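Local coordinates for lipid-transfer protein (Thermomonospora curvata, PDB 6OK1), which is of unknown specific function but belongs to the thiolase superfamily, joining N-terminal and C-terminal thiolase-like domains, at residues L212-E217 / D295-L300. Residues are numbered along the deposited sequence; the frame is centred on the assembly and turned at random.
Sequences LDCCQE and DHFTPL
D213 reaches T298 through both backbone and side chain, and the pair illustrates how two non-strand segments, one leaving a short 3-10 turn, can be held in register. From CB outward, the D213 side chain closes in on one hydroxyl: CB lies 3.3 Å from T298 OG1, CG slightly nearer, and OD1 accepts a hydrogen bond from that same OG1 at 2.6 Å. The hydroxyl comes from above the carboxylate plane, 43° out of it, and the two side chains cross at about a right angle. OD1 also bonds H199 NE2, while OD2 takes the backbone N-H of H210, so three donors fix the group's rotation.

The backbones form a single antiparallel bridge in which C214 and F297 are the non-hydrogen-bonded pair. On one side of it T298 N donates to D213 O (3.0 Å); on the other C215 N donates to H296 O (2.9 Å). D213 O also receives a CA-H...O contact from F297 CA at 3.2 Å.

C214 turns SG anti to its carbonyl carbon (chi1 -54°), and the sulfur meets the edge of the F297 ring, 3.7 Å from CE1. Farther along, C215 SG packs against H296 CB at 3.6 Å. On its other flank the F297 ring sets CD2 over the centre of one face of the H296 imidazole.

The bridge ties the N-terminal thiolase domain to the C-terminal one. Helix 148-163 and L209 pack on F297, F170 of helix 167-182 on D213 and T298; segment 212-217 leads from strand 209-210 to strand 219-228, segment 295-300 from strand 290-292 toward helix 301-307.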
ATOM      1  N   LEU A 212     -15.077 -19.266 -20.976  1.00 22.64           N
ATOM      2  CA  LEU A 212     -16.179 -18.540 -20.367  1.00 22.89           C
ATOM      3  C   LEU A 212     -16.237 -18.674 -18.835  1.00 23.27           C
ATOM      4  O   LEU A 212     -17.142 -18.103 -18.228  1.00 24.71           O
ATOM      5  CB  LEU A 212     -17.516 -18.974 -21.016  1.00 23.08           C
ATOM      6  CG  LEU A 212     -17.740 -18.318 -22.377  1.00 28.66           C
ATOM      7  CD1 LEU A 212     -18.907 -18.962 -23.078  1.00 29.48           C
ATOM      8  CD2 LEU A 212     -17.982 -16.824 -22.225  1.00 38.71           C
ATOM      9  N   ASP A 213     -15.262 -19.350 -18.193  1.00 22.61           N
ATOM     10  CA  ASP A 213     -15.086 -19.278 -16.738  1.00 21.24           C
ATOM     11  C   ASP A 213     -14.236 -18.093 -16.312  1.00 21.26           C
ATOM     12  O   ASP A 213     -14.097 -17.853 -15.104  1.00 23.91           O
ATOM     13  CB  ASP A 213     -14.419 -20.555 -16.217  1.00 24.20           C
ATOM     14  CG  ASP A 213     -15.331 -21.736 -16.300  1.00 24.30           C
ATOM     15  OD1 ASP A 213     -16.463 -21.592 -15.815  1.00 22.97           O
ATOM     16  OD2 ASP A 213     -14.920 -22.770 -16.867  1.00 24.22           O
ATOM     17  N   CYS A 214     -13.672 -17.357 -17.268  1.00 24.69           N
ATOM     18  CA  CYS A 214     -12.655 -16.347 -17.016  1.00 21.76           C
ATOM     19  C   CYS A 214     -13.160 -14.984 -17.447  1.00 27.27           C
ATOM     20  O   CYS A 214     -13.668 -14.846 -18.558  1.00 30.66           O
ATOM     21  CB  CYS A 214     -11.371 -16.640 -17.790  1.00 22.43           C
ATOM     22  SG  CYS A 214     -10.706 -18.273 -17.509  1.00 24.76           S
ATOM     23  N   CYS A 215     -12.972 -13.976 -16.598  1.00 24.37           N
ATOM     24  CA  CYS A 215     -13.382 -12.632 -17.000  1.00 30.90           C
ATOM     25  C   CYS A 215     -12.300 -11.993 -17.886  1.00 29.20           C
ATOM     26  O   CYS A 215     -11.140 -12.405 -17.907  1.00 25.34           O
ATOM     27  CB  CYS A 215     -13.698 -11.753 -15.772  1.00 25.38           C
ATOM     28  SG  CYS A 215     -12.260 -11.149 -14.911  1.00 28.56           S
ATOM     29  N   GLN A 216     -12.705 -11.002 -18.664  1.00 24.07           N
ATOM     30  CA  GLN A 216     -11.758 -10.245 -19.475  1.00 24.09           C
ATOM     31  C   GLN A 216     -11.296  -9.019 -18.694  1.00 24.36           C
ATOM     32  O   GLN A 216     -11.927  -8.597 -17.720  1.00 27.58           O
ATOM     33  CB  GLN A 216     -12.402  -9.784 -20.786  1.00 29.50           C
ATOM     34  CG  GLN A 216     -12.913 -10.884 -21.732  1.00 35.58           C
ATOM     35  CD  GLN A 216     -13.359 -10.315 -23.088  1.00 98.04           C
ATOM     36  OE1 GLN A 216     -13.172  -9.134 -23.366  1.00 49.09           O
ATOM     37  NE2 GLN A 216     -13.949 -11.154 -23.926  1.00 42.40           N
ATOM     38  N   GLU A 217     -10.193  -8.437 -19.139  1.00 23.29           N
ATOM     39  CA  GLU A 217      -9.723  -7.216 -18.515  1.00 21.98           C
ATOM     40  C   GLU A 217     -10.506  -6.000 -19.017  1.00 23.99           C
ATOM     41  O   GLU A 217     -11.135  -6.015 -20.084  1.00 25.32           O
ATOM     42  CB  GLU A 217      -8.240  -7.029 -18.791  1.00 21.92           C
ATOM     43  CG  GLU A 217      -7.413  -8.251 -18.376  1.00 31.26           C
ATOM     44  CD  GLU A 217      -5.942  -8.035 -18.480  1.00 50.32           C
ATOM     45  OE1 GLU A 217      -5.464  -7.780 -19.607  1.00 56.13           O
ATOM     46  OE2 GLU A 217      -5.269  -8.123 -17.427  1.00 81.67           O
ATOM     47  N   ASP A 295     -16.088 -12.865  -8.746  1.00 18.78           N
ATOM     48  CA  ASP A 295     -16.266 -13.863  -9.785  1.00 19.83           C
ATOM     49  C   ASP A 295     -15.381 -13.554 -10.982  1.00 20.65           C
ATOM     50  O   ASP A 295     -15.809 -13.690 -12.132  1.00 24.70           O
ATOM     51  CB  ASP A 295     -17.723 -13.932 -10.219  1.00 20.97           C
ATOM     52  CG  ASP A 295     -18.189 -12.644 -10.847  1.00 25.33           C
ATOM     53  OD1 ASP A 295     -17.782 -11.581 -10.346  1.00 22.52           O
ATOM     54  OD2 ASP A 295     -18.959 -12.706 -11.827  1.00 25.00           O
ATOM     55  N   HIS A 296     -14.132 -13.138 -10.742  1.00 22.74           N
ATOM     56  CA  HIS A 296     -13.214 -12.999 -11.876  1.00 20.85           C
ATOM     57  C   HIS A 296     -12.944 -14.347 -12.518  1.00 22.44           C
ATOM     58  O   HIS A 296     -12.718 -14.418 -13.730  1.00 22.56           O
ATOM     59  CB  HIS A 296     -11.921 -12.294 -11.498  1.00 24.22           C
ATOM     60  CG  HIS A 296     -11.086 -13.004 -10.487  1.00 22.99           C
ATOM     61  ND1 HIS A 296     -11.614 -13.834  -9.524  1.00 26.64           N
ATOM     62  CD2 HIS A 296      -9.744 -12.990 -10.281  1.00 28.86           C
ATOM     63  CE1 HIS A 296     -10.638 -14.278  -8.748  1.00 31.70           C
ATOM     64  NE2 HIS A 296      -9.495 -13.794  -9.195  1.00 29.13           N
ATOM     65  N   PHE A 297     -13.070 -15.422 -11.739  1.00 22.19           N
ATOM     66  CA  PHE A 297     -13.158 -16.793 -12.228  1.00 24.04           C
ATOM     67  C   PHE A 297     -14.352 -17.443 -11.547  1.00 24.24           C
ATOM     68  O   PHE A 297     -14.599 -17.212 -10.359  1.00 26.96           O
ATOM     69  CB  PHE A 297     -11.867 -17.576 -11.922  1.00 22.80           C
ATOM     70  CG  PHE A 297     -10.658 -16.995 -12.580  1.00 20.95           C
ATOM     71  CD1 PHE A 297     -10.395 -17.242 -13.918  1.00 23.37           C
ATOM     72  CD2 PHE A 297      -9.803 -16.162 -11.874  1.00 23.33           C
ATOM     73  CE1 PHE A 297      -9.292 -16.680 -14.533  1.00 23.14           C
ATOM     74  CE2 PHE A 297      -8.709 -15.605 -12.495  1.00 24.66           C
ATOM     75  CZ  PHE A 297      -8.449 -15.872 -13.811  1.00 24.05           C
ATOM     76  N   THR A 298     -15.073 -18.272 -12.267  1.00 22.51           N
ATOM     77  CA  THR A 298     -16.279 -18.853 -11.699  1.00 20.51           C
ATOM     78  C   THR A 298     -16.101 -19.855 -10.567  1.00 22.71           C
ATOM     79  O   THR A 298     -16.988 -19.953  -9.721  1.00 22.13           O
ATOM     80  CB  THR A 298     -17.066 -19.559 -12.793  1.00 21.15           C
ATOM     81  OG1 THR A 298     -16.203 -20.509 -13.439  1.00 22.45           O
ATOM     82  CG2 THR A 298     -17.651 -18.531 -13.786  1.00 24.44           C
ATOM     83  N   PRO A 299     -15.058 -20.696 -10.549  1.00 23.27           N
ATOM     84  CA  PRO A 299     -15.130 -21.854  -9.640  1.00 22.75           C
ATOM     85  C   PRO A 299     -15.144 -21.491  -8.179  1.00 24.35           C
ATOM     86  O   PRO A 299     -15.733 -22.233  -7.390  1.00 24.43           O
ATOM     87  CB  PRO A 299     -13.887 -22.668  -9.994  1.00 23.17           C
ATOM     88  CG  PRO A 299     -13.584 -22.264 -11.419  1.00 27.27           C
ATOM     89  CD  PRO A 299     -13.925 -20.810 -11.486  1.00 25.88           C
ATOM     90  N   LEU A 300     -14.476 -20.410  -7.775  1.00 21.59           N
ATOM     91  CA  LEU A 300     -14.413 -20.102  -6.358  1.00 22.30           C
ATOM     92  C   LEU A 300     -15.692 -19.458  -5.851  1.00 23.86           C
ATOM     93  O   LEU A 300     -15.796 -19.182  -4.659  1.00 23.97           O
ATOM     94  CB  LEU A 300     -13.210 -19.198  -6.054  1.00 24.30           C
ATOM     95  CG  LEU A 300     -11.847 -19.820  -6.410  1.00 27.36           C
ATOM     96  CD1 LEU A 300     -10.669 -18.896  -6.077  1.00 27.02           C
ATOM     97  CD2 LEU A 300     -11.652 -21.148  -5.721  1.00 29.95           C
TER